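Local coordinates for protein phosphatidylserine synthase (Haemophilus influenzae, PDB 3HSI) that belongs to the phospholipase D superfamily, carrying a phospholipase D active-site motif and a PLD-like domain in one chain, at residues C[132-137]-C[217-222]; C[170-175]-C[361-366]. All blocks are in the same frame, centred on the assembly; numbering follows the deposited sequence.

Contact 1 (C[132-137]-C[217-222])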
ATOM      1  N   ILE C 132       6.026  -6.529  10.285  1.00 20.67           N
ATOM      2  CA  ILE C 132       4.840  -6.937   9.538  1.00 20.67           C
ATOM      3  C   ILE C 132       4.953  -6.515   8.064  1.00 21.67           C
ATOM      4  O   ILE C 132       4.187  -6.966   7.204  1.00 23.01           O
ATOM      5  CB  ILE C 132       3.581  -6.393  10.216  1.00 20.08           C
ATOM      6  CG1 ILE C 132       3.385  -7.108  11.574  1.00 21.03           C
ATOM      7  CG2 ILE C 132       2.345  -6.533   9.324  1.00 18.72           C
ATOM      8  CD1 ILE C 132       3.396  -8.656  11.460  1.00 19.25           C
ATOM      9  N   ASN C 133       5.910  -5.657   7.772  1.00 21.65           N
ATOM     10  CA  ASN C 133       6.218  -5.316   6.385  1.00 22.98           C
ATOM     11  C   ASN C 133       7.598  -4.715   6.405  1.00 23.39           C
ATOM     12  O   ASN C 133       8.148  -4.494   7.488  1.00 23.25           O
ATOM     13  CB  ASN C 133       5.197  -4.342   5.776  1.00 21.58           C
ATOM     14  CG  ASN C 133       4.970  -4.602   4.295  1.00 22.86           C
ATOM     15  OD1 ASN C 133       5.896  -4.969   3.568  1.00 22.39           O
ATOM     16  ND2 ASN C 133       3.747  -4.424   3.844  1.00 22.09           N
ATOM     17  N   THR C 134       8.128  -4.432   5.223  1.00 24.31           N
ATOM     18  CA  THR C 134       9.506  -3.973   5.047  1.00 25.61           C
ATOM     19  C   THR C 134       9.681  -2.504   5.433  1.00 26.16           C
ATOM     20  O   THR C 134      10.802  -2.046   5.656  1.00 25.83           O
ATOM     21  CB  THR C 134       9.983  -4.178   3.589  1.00 25.65           C
ATOM     22  OG1 THR C 134       9.162  -3.408   2.716  1.00 26.06           O
ATOM     23  CG2 THR C 134       9.911  -5.639   3.164  1.00 25.59           C
ATOM     24  N   ARG C 135       8.559  -1.790   5.496  1.00 27.18           N
ATOM     25  CA  ARG C 135       8.474  -0.404   5.949  1.00 27.96           C
ATOM     26  C   ARG C 135       7.276  -0.249   6.867  1.00 27.99           C
ATOM     27  O   ARG C 135       6.174  -0.729   6.555  1.00 27.92           O
ATOM     28  CB  ARG C 135       8.335   0.548   4.767  1.00 28.00           C
ATOM     29  CG  ARG C 135       9.679   1.148   4.358  1.00 31.90           C
ATOM     30  CD  ARG C 135       9.936   0.968   2.894  1.00 37.19           C
ATOM     31  NE  ARG C 135      11.338   1.223   2.545  1.00 42.70           N
ATOM     32  CZ  ARG C 135      12.039   0.519   1.645  1.00 44.42           C
ATOM     33  NH1 ARG C 135      11.471  -0.509   0.998  1.00 44.52           N
ATOM     34  NH2 ARG C 135      13.316   0.833   1.395  1.00 43.94           N
ATOM     35  N   GLU C 136       7.495   0.446   7.979  1.00 27.89           N
ATOM     36  CA  GLU C 136       6.454   0.703   8.970  1.00 29.00           C
ATOM     37  C   GLU C 136       5.113   1.140   8.354  1.00 27.87           C
ATOM     38  O   GLU C 136       4.065   0.650   8.760  1.00 28.57           O
ATOM     39  CB  GLU C 136       6.948   1.729  10.011  1.00 29.53           C
ATOM     40  CG  GLU C 136       5.988   1.903  11.176  1.00 33.47           C
ATOM     41  CD  GLU C 136       6.568   2.654  12.383  1.00 39.04           C
ATOM     42  OE1 GLU C 136       7.764   3.016  12.371  1.00 40.61           O
ATOM     43  OE2 GLU C 136       5.807   2.887  13.356  1.00 41.64           O
ATOM     44  N   VAL C 137       5.154   2.020   7.358  1.00 26.19           N
ATOM     45  CA  VAL C 137       3.933   2.587   6.806  1.00 25.31           C
ATOM     46  C   VAL C 137       3.042   1.532   6.161  1.00 24.38           C
ATOM     47  O   VAL C 137       1.839   1.680   6.150  1.00 24.82           O
ATOM     48  CB  VAL C 137       4.221   3.787   5.817  1.00 25.50           C
ATOM     49  CG1 VAL C 137       4.915   3.317   4.578  1.00 23.98           C
ATOM     50  CG2 VAL C 137       2.926   4.494   5.450  1.00 26.02           C
ATOM     51  N   GLY C 217      14.057  -9.345   2.246  1.00 29.70           N
ATOM     52  CA  GLY C 217      13.529 -10.563   1.616  1.00 27.99           C
ATOM     53  C   GLY C 217      12.859 -11.482   2.624  1.00 27.18           C
ATOM     54  O   GLY C 217      11.823 -12.092   2.349  1.00 26.62           O
ATOM     55  N   ASN C 218      13.457 -11.568   3.804  1.00 26.29           N
ATOM     56  CA  ASN C 218      12.926 -12.393   4.858  1.00 25.76           C
ATOM     57  C   ASN C 218      11.618 -11.841   5.366  1.00 24.55           C
ATOM     58  O   ASN C 218      10.680 -12.613   5.597  1.00 23.76           O
ATOM     59  CB  ASN C 218      13.938 -12.497   5.988  1.00 26.55           C
ATOM     60  CG  ASN C 218      15.210 -13.130   5.531  1.00 31.70           C
ATOM     61  OD1 ASN C 218      15.255 -14.342   5.260  1.00 36.40           O
ATOM     62  ND2 ASN C 218      16.260 -12.319   5.405  1.00 33.41           N
ATOM     63  N   ILE C 219      11.563 -10.510   5.537  1.00 23.69           N
ATOM     64  CA  ILE C 219      10.347  -9.838   5.975  1.00 23.36           C
ATOM     65  C   ILE C 219       9.206 -10.187   5.018  1.00 22.89           C
ATOM     66  O   ILE C 219       8.140 -10.620   5.460  1.00 23.11           O
ATOM     67  CB  ILE C 219      10.478  -8.269   6.039  1.00 24.32           C
ATOM     68  CG1 ILE C 219      11.609  -7.749   6.968  1.00 23.64           C
ATOM     69  CG2 ILE C 219       9.130  -7.649   6.361  1.00 22.51           C
ATOM     70  CD1 ILE C 219      11.744  -8.475   8.248  1.00 27.40           C
ATOM     71  N   ARG C 220       9.439  -9.968   3.718  1.00 21.76           N
ATOM     72  CA  ARG C 220       8.487 -10.275   2.669  1.00 22.43           C
ATOM     73  C   ARG C 220       7.940 -11.692   2.767  1.00 21.73           C
ATOM     74  O   ARG C 220       6.741 -11.870   2.841  1.00 22.46           O
ATOM     75  CB  ARG C 220       9.117 -10.085   1.273  1.00 22.74           C
ATOM     76  CG  ARG C 220       8.622  -8.893   0.522  1.00 26.47           C
ATOM     77  CD  ARG C 220       9.067  -8.930  -0.975  1.00 31.88           C
ATOM     78  NE  ARG C 220      10.522  -8.837  -1.109  1.00 35.93           N
ATOM     79  CZ  ARG C 220      11.227  -7.723  -0.905  1.00 36.87           C
ATOM     80  NH1 ARG C 220      12.547  -7.749  -1.022  1.00 37.58           N
ATOM     81  NH2 ARG C 220      10.613  -6.580  -0.592  1.00 36.52           N
ATOM     82  N   ALA C 221       8.809 -12.698   2.720  1.00 20.62           N
ATOM     83  CA  ALA C 221       8.380 -14.092   2.891  1.00 20.34           C
ATOM     84  C   ALA C 221       7.617 -14.337   4.212  1.00 20.23           C
ATOM     85  O   ALA C 221       6.671 -15.121   4.279  1.00 20.15           O
ATOM     86  CB  ALA C 221       9.587 -15.038   2.800  1.00 19.50           C
ATOM     87  N   TYR C 222       8.026 -13.672   5.268  1.00 20.00           N
ATOM     88  CA  TYR C 222       7.326 -13.855   6.545  1.00 21.06           C
ATOM     89  C   TYR C 222       5.907 -13.304   6.499  1.00 21.28           C
ATOM     90  O   TYR C 222       5.001 -13.925   7.017  1.00 20.45           O
ATOM     91  CB  TYR C 222       8.079 -13.139   7.630  1.00 19.29           C
ATOM     92  CG  TYR C 222       7.395 -13.007   8.952  1.00 20.59           C
ATOM     93  CD1 TYR C 222       7.206 -14.107   9.772  1.00 17.38           C
ATOM     94  CD2 TYR C 222       7.016 -11.741   9.433  1.00 20.58           C
ATOM     95  CE1 TYR C 222       6.613 -13.959  11.049  1.00 20.18           C
ATOM     96  CE2 TYR C 222       6.453 -11.581  10.686  1.00 19.76           C
ATOM     97  CZ  TYR C 222       6.262 -12.689  11.498  1.00 20.88           C
ATOM     98  OH  TYR C 222       5.698 -12.525  12.749  1.00 20.89           O
TER

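Contact 2 (C[170-175]-C[361-366])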
ATOM      1  N   TYR C 170      -4.174  10.309  31.002  1.00 19.33           N
ATOM      2  CA  TYR C 170      -4.365   8.961  30.529  1.00 18.80           C
ATOM      3  C   TYR C 170      -4.904   8.953  29.095  1.00 18.90           C
ATOM      4  O   TYR C 170      -5.382   9.979  28.548  1.00 17.88           O
ATOM      5  CB  TYR C 170      -5.263   8.123  31.479  1.00 18.72           C
ATOM      6  CG  TYR C 170      -6.678   8.610  31.503  1.00 19.20           C
ATOM      7  CD1 TYR C 170      -7.643   8.026  30.667  1.00 17.22           C
ATOM      8  CD2 TYR C 170      -7.064   9.691  32.338  1.00 18.60           C
ATOM      9  CE1 TYR C 170      -8.958   8.490  30.650  1.00 17.07           C
ATOM     10  CE2 TYR C 170      -8.384  10.149  32.342  1.00 17.46           C
ATOM     11  CZ  TYR C 170      -9.329   9.539  31.482  1.00 18.98           C
ATOM     12  OH  TYR C 170     -10.638   9.974  31.436  1.00 16.32           O
ATOM     13  N   ARG C 171      -4.764   7.775  28.502  1.00 18.73           N
ATOM     14  CA  ARG C 171      -5.242   7.438  27.179  1.00 19.70           C
ATOM     15  C   ARG C 171      -6.169   6.237  27.405  1.00 19.53           C
ATOM     16  O   ARG C 171      -5.720   5.175  27.877  1.00 19.20           O
ATOM     17  CB  ARG C 171      -4.050   7.061  26.295  1.00 19.57           C
ATOM     18  CG  ARG C 171      -4.375   6.812  24.836  1.00 21.70           C
ATOM     19  CD  ARG C 171      -3.143   6.983  24.019  1.00 25.74           C
ATOM     20  NE  ARG C 171      -3.343   6.623  22.624  1.00 31.96           N
ATOM     21  CZ  ARG C 171      -4.024   7.375  21.760  1.00 34.97           C
ATOM     22  NH1 ARG C 171      -4.584   8.515  22.166  1.00 36.60           N
ATOM     23  NH2 ARG C 171      -4.133   7.008  20.485  1.00 35.49           N
ATOM     24  N   TYR C 172      -7.454   6.434  27.105  1.00 20.61           N
ATOM     25  CA  TYR C 172      -8.544   5.508  27.463  1.00 21.46           C
ATOM     26  C   TYR C 172      -8.594   4.334  26.505  1.00 22.49           C
ATOM     27  O   TYR C 172      -8.566   4.512  25.276  1.00 22.64           O
ATOM     28  CB  TYR C 172      -9.875   6.261  27.458  1.00 21.60           C
ATOM     29  CG  TYR C 172     -11.053   5.649  28.214  1.00 22.71           C
ATOM     30  CD1 TYR C 172     -10.869   4.860  29.361  1.00 22.45           C
ATOM     31  CD2 TYR C 172     -12.370   5.919  27.801  1.00 22.13           C
ATOM     32  CE1 TYR C 172     -11.965   4.332  30.068  1.00 22.50           C
ATOM     33  CE2 TYR C 172     -13.468   5.408  28.487  1.00 23.52           C
ATOM     34  CZ  TYR C 172     -13.259   4.618  29.625  1.00 23.88           C
ATOM     35  OH  TYR C 172     -14.346   4.134  30.300  1.00 21.77           O
ATOM     36  N   ASP C 173      -8.608   3.126  27.059  1.00 22.63           N
ATOM     37  CA  ASP C 173      -8.806   1.947  26.239  1.00 23.87           C
ATOM     38  C   ASP C 173      -9.813   1.028  26.954  1.00 24.71           C
ATOM     39  O   ASP C 173     -10.426   1.418  27.992  1.00 23.58           O
ATOM     40  CB  ASP C 173      -7.438   1.248  25.972  1.00 24.61           C
ATOM     41  CG  ASP C 173      -7.356   0.588  24.585  1.00 27.18           C
ATOM     42  OD1 ASP C 173      -8.111  -0.362  24.348  1.00 31.36           O
ATOM     43  OD2 ASP C 173      -6.541   1.001  23.729  1.00 28.62           O
ATOM     44  N   ARG C 174      -9.993  -0.180  26.410  1.00 24.37           N
ATOM     45  CA  ARG C 174     -10.790  -1.204  27.071  1.00 24.72           C
ATOM     46  C   ARG C 174      -9.910  -2.343  27.508  1.00 24.30           C
ATOM     47  O   ARG C 174      -8.887  -2.582  26.901  1.00 23.64           O
ATOM     48  CB  ARG C 174     -11.848  -1.748  26.130  1.00 25.46           C
ATOM     49  CG  ARG C 174     -12.992  -0.821  25.925  1.00 27.76           C
ATOM     50  CD  ARG C 174     -13.895  -1.380  24.860  1.00 29.61           C
ATOM     51  NE  ARG C 174     -14.679  -2.516  25.330  1.00 28.76           N
ATOM     52  CZ  ARG C 174     -15.141  -3.484  24.540  1.00 29.12           C
ATOM     53  NH1 ARG C 174     -14.878  -3.477  23.240  1.00 31.10           N
ATOM     54  NH2 ARG C 174     -15.896  -4.443  25.044  1.00 30.61           N
ATOM     55  N   TYR C 175     -10.294  -3.041  28.581  1.00 23.67           N
ATOM     56  CA  TYR C 175      -9.419  -4.060  29.159  1.00 23.10           C
ATOM     57  C   TYR C 175     -10.262  -5.225  29.617  1.00 23.27           C
ATOM     58  O   TYR C 175     -11.193  -5.045  30.409  1.00 22.15           O
ATOM     59  CB  TYR C 175      -8.625  -3.488  30.369  1.00 23.68           C
ATOM     60  CG  TYR C 175      -8.301  -2.015  30.210  1.00 21.62           C
ATOM     61  CD1 TYR C 175      -7.130  -1.598  29.587  1.00 20.97           C
ATOM     62  CD2 TYR C 175      -9.205  -1.043  30.624  1.00 22.30           C
ATOM     63  CE1 TYR C 175      -6.839  -0.251  29.437  1.00 21.19           C
ATOM     64  CE2 TYR C 175      -8.934   0.314  30.458  1.00 20.00           C
ATOM     65  CZ  TYR C 175      -7.765   0.703  29.858  1.00 20.83           C
ATOM     66  OH  TYR C 175      -7.536   2.049  29.685  1.00 19.87           O
ATOM     67  N   ASN C 361      -7.189  14.462  28.324  1.00 21.12           N
ATOM     68  CA  ASN C 361      -6.969  13.016  28.183  1.00 20.36           C
ATOM     69  C   ASN C 361      -7.365  12.543  26.792  1.00 20.86           C
ATOM     70  O   ASN C 361      -8.152  13.201  26.116  1.00 20.56           O
ATOM     71  CB  ASN C 361      -7.686  12.260  29.294  1.00 20.06           C
ATOM     72  CG  ASN C 361      -7.187  12.677  30.659  1.00 18.23           C
ATOM     73  OD1 ASN C 361      -6.000  12.518  30.968  1.00 13.96           O
ATOM     74  ND2 ASN C 361      -8.072  13.243  31.475  1.00 18.19           N
ATOM     75  N   THR C 362      -6.785  11.440  26.326  1.00 21.52           N
ATOM     76  CA  THR C 362      -7.061  11.040  24.949  1.00 21.73           C
ATOM     77  C   THR C 362      -7.876   9.740  24.897  1.00 21.89           C
ATOM     78  O   THR C 362      -7.996   8.979  25.903  1.00 21.09           O
ATOM     79  CB  THR C 362      -5.795  10.918  24.117  1.00 21.94           C
ATOM     80  OG1 THR C 362      -4.938   9.987  24.751  1.00 23.19           O
ATOM     81  CG2 THR C 362      -5.053  12.306  23.956  1.00 22.55           C
ATOM     82  N   TYR C 363      -8.426   9.497  23.720  1.00 20.22           N
ATOM     83  CA  TYR C 363      -9.352   8.415  23.523  1.00 21.32           C
ATOM     84  C   TYR C 363      -8.821   7.400  22.535  1.00 21.26           C
ATOM     85  O   TYR C 363      -8.568   7.726  21.411  1.00 20.87           O
ATOM     86  CB  TYR C 363     -10.673   8.993  23.036  1.00 20.37           C
ATOM     87  CG  TYR C 363     -11.774   8.013  22.736  1.00 21.29           C
ATOM     88  CD1 TYR C 363     -12.668   7.649  23.723  1.00 20.10           C
ATOM     89  CD2 TYR C 363     -11.972   7.510  21.432  1.00 23.46           C
ATOM     90  CE1 TYR C 363     -13.717   6.815  23.464  1.00 22.31           C
ATOM     91  CE2 TYR C 363     -13.028   6.641  21.152  1.00 21.95           C
ATOM     92  CZ  TYR C 363     -13.909   6.305  22.186  1.00 23.63           C
ATOM     93  OH  TYR C 363     -14.970   5.443  21.997  1.00 21.59           O
ATOM     94  N   HIS C 364      -8.710   6.150  22.960  1.00 22.27           N
ATOM     95  CA  HIS C 364      -8.258   5.106  22.066  1.00 23.40           C
ATOM     96  C   HIS C 364      -9.101   3.814  22.170  1.00 23.76           C
ATOM     97  O   HIS C 364      -8.537   2.729  22.137  1.00 24.23           O
ATOM     98  CB  HIS C 364      -6.811   4.792  22.415  1.00 23.97           C
ATOM     99  CG  HIS C 364      -6.091   3.996  21.375  1.00 27.85           C
ATOM    100  ND1 HIS C 364      -5.609   2.715  21.615  1.00 28.59           N
ATOM    101  CD2 HIS C 364      -5.766   4.299  20.092  1.00 24.69           C
ATOM    102  CE1 HIS C 364      -5.013   2.270  20.521  1.00 27.96           C
ATOM    103  NE2 HIS C 364      -5.103   3.206  19.583  1.00 29.59           N
ATOM    104  N   LEU C 365     -10.422   3.917  22.307  1.00 23.34           N
ATOM    105  CA  LEU C 365     -11.259   2.713  22.428  1.00 24.25           C
ATOM    106  C   LEU C 365     -11.665   2.173  21.066  1.00 23.90           C
ATOM    107  O   LEU C 365     -11.972   2.934  20.127  1.00 22.82           O
ATOM    108  CB  LEU C 365     -12.548   2.983  23.218  1.00 24.93           C
ATOM    109  CG  LEU C 365     -12.531   3.563  24.614  1.00 26.87           C
ATOM    110  CD1 LEU C 365     -13.971   3.915  24.963  1.00 28.94           C
ATOM    111  CD2 LEU C 365     -12.042   2.593  25.579  1.00 28.88           C
ATOM    112  N   LYS C 366     -11.656   0.852  20.986  1.00 24.36           N
ATOM    113  CA  LYS C 366     -12.123   0.090  19.812  1.00 24.40           C
ATOM    114  C   LYS C 366     -13.083  -0.969  20.367  1.00 23.81           C
ATOM    115  O   LYS C 366     -12.864  -1.498  21.462  1.00 22.85           O
ATOM    116  CB  LYS C 366     -10.956  -0.646  19.134  1.00 25.29           C
ATOM    117  CG  LYS C 366      -9.665   0.154  18.890  1.00 28.37           C
ATOM    118  CD  LYS C 366      -8.655  -0.114  19.976  1.00 31.93           C
ATOM    119  CE  LYS C 366      -7.367   0.642  19.719  1.00 36.32           C
ATOM    120  NZ  LYS C 366      -6.574   0.243  18.461  1.00 39.18           N
TER
HETATM  121  O   HOH W   1     -10.106  -0.593  23.014  1.00 36.82           O

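Contact 1 (C[132-137]-C[217-222])
Ile219 meets Asn133 and Thr134 because its CG1 is anti to the carbonyl carbon (chi1 -58°). That leaves the CG2 branch anti to the backbone N and directed at the loop. Thr134 has its OG1 between the backbone N and the carbonyl carbon (chi1 62°), which places CG2 beside the backbone N and over to the helix. The arrangement is a loop packed on one face of a helix. The loop follows strand 127-130, and the helix is 216-229.

Ile219 CG2 presses on the loop backbone, 3.3 Å from Asn133 C. This is a close fit. The two methyls, Thr134 CG2 and Ile219 CG2, lie 3.9 Å apart, and their side chains cross at a slant. One turn further along the helix, Tyr222 offers its ring to Ile132. Here Ile132 CD1 comes obliquely to Tyr222 CE2 at 4.3 Å. The phenol is held elsewhere, since Tyr222 OH bonds to Leu195 O.

Arg220 lies at the margin. Arg220 NH2 ends 3.9 Å from Thr134 CG2. Apolar touch thus carries most of the contact. Just beside it, Arg223 NH1 bonds to Ile132 O and adds a polar tie between loop and helix. The second subunit closes over this region: its Arg388 packs on Thr134, and its Ala254 packs on Arg220.

The loop also braces itself. Thr134 N donates to Asn133 OD1 at 2.8 Å, in the carbonyl plane and on a lone pair of the oxygen.

Contact 2 (C[170-175]-C[361-366])
Arg171 lies beside Thr362, and Tyr172 beside Tyr363, in a short parallel strand pair. Three backbone bonds alternate across it: Thr362 N to Tyr170 O, Tyr172 N to Thr362 O at 2.9 Å, and His364 N to Tyr172 O.

Side-chain bonds add to the pairing. At one end, Asn361 OD1 accepts from Tyr170 N at 2.9 Å. Within the first bridge, Arg171 NH1 gives Thr362 OG1 a bond of 3.0 Å, with the oxygen in the guanidinium plane. At the other end, Asp173 OD2 takes His364 ND1 at 2.9 Å, nearly along its C-O axis, and the carboxylate and ring planes stand 63° apart.

One pair of flat groups stacks. The Asn361 amide lies over one face of the Tyr170 ring, 25° from parallel, and Asn361 CB sits 3.9 Å from the ring centroid in a CH-pi contact.

Other side chains pack. His364 CB covers one face of the Arg171 guanidinium, whose NH2 forms a salt bridge with Asp312. On the face that carries Tyr172 and Tyr363, Leu365 CD1 packs 3.8 Å from Tyr172 CD2.

His364 and Lys366 fit the H-x-K part of the HKD signature of the phospholipase D superfamily, here within the PLD-like domain.

Both contacts are buried, but they sit differently in the fold. The centre of contact 2 is about 10 Å from the centre of the chain, that of contact 1 about 21 Å. The other subunit leaves contact 2 untouched, while contact 1 lies at the subunit interface. They share no element, yet both belong to the surroundings of one mixed sheet: contact 2 pairs two of its strands, while the loop of contact 1 leaves another, strand 127-130. Their nearest atoms are about 13 Å apart. Contact 1 relies on methyl groups of loop and helix, and a helix tyrosine ring met by a loop isoleucine. Contact 2 relies on backbone pairing, charged groups and an amide-on-ring stack.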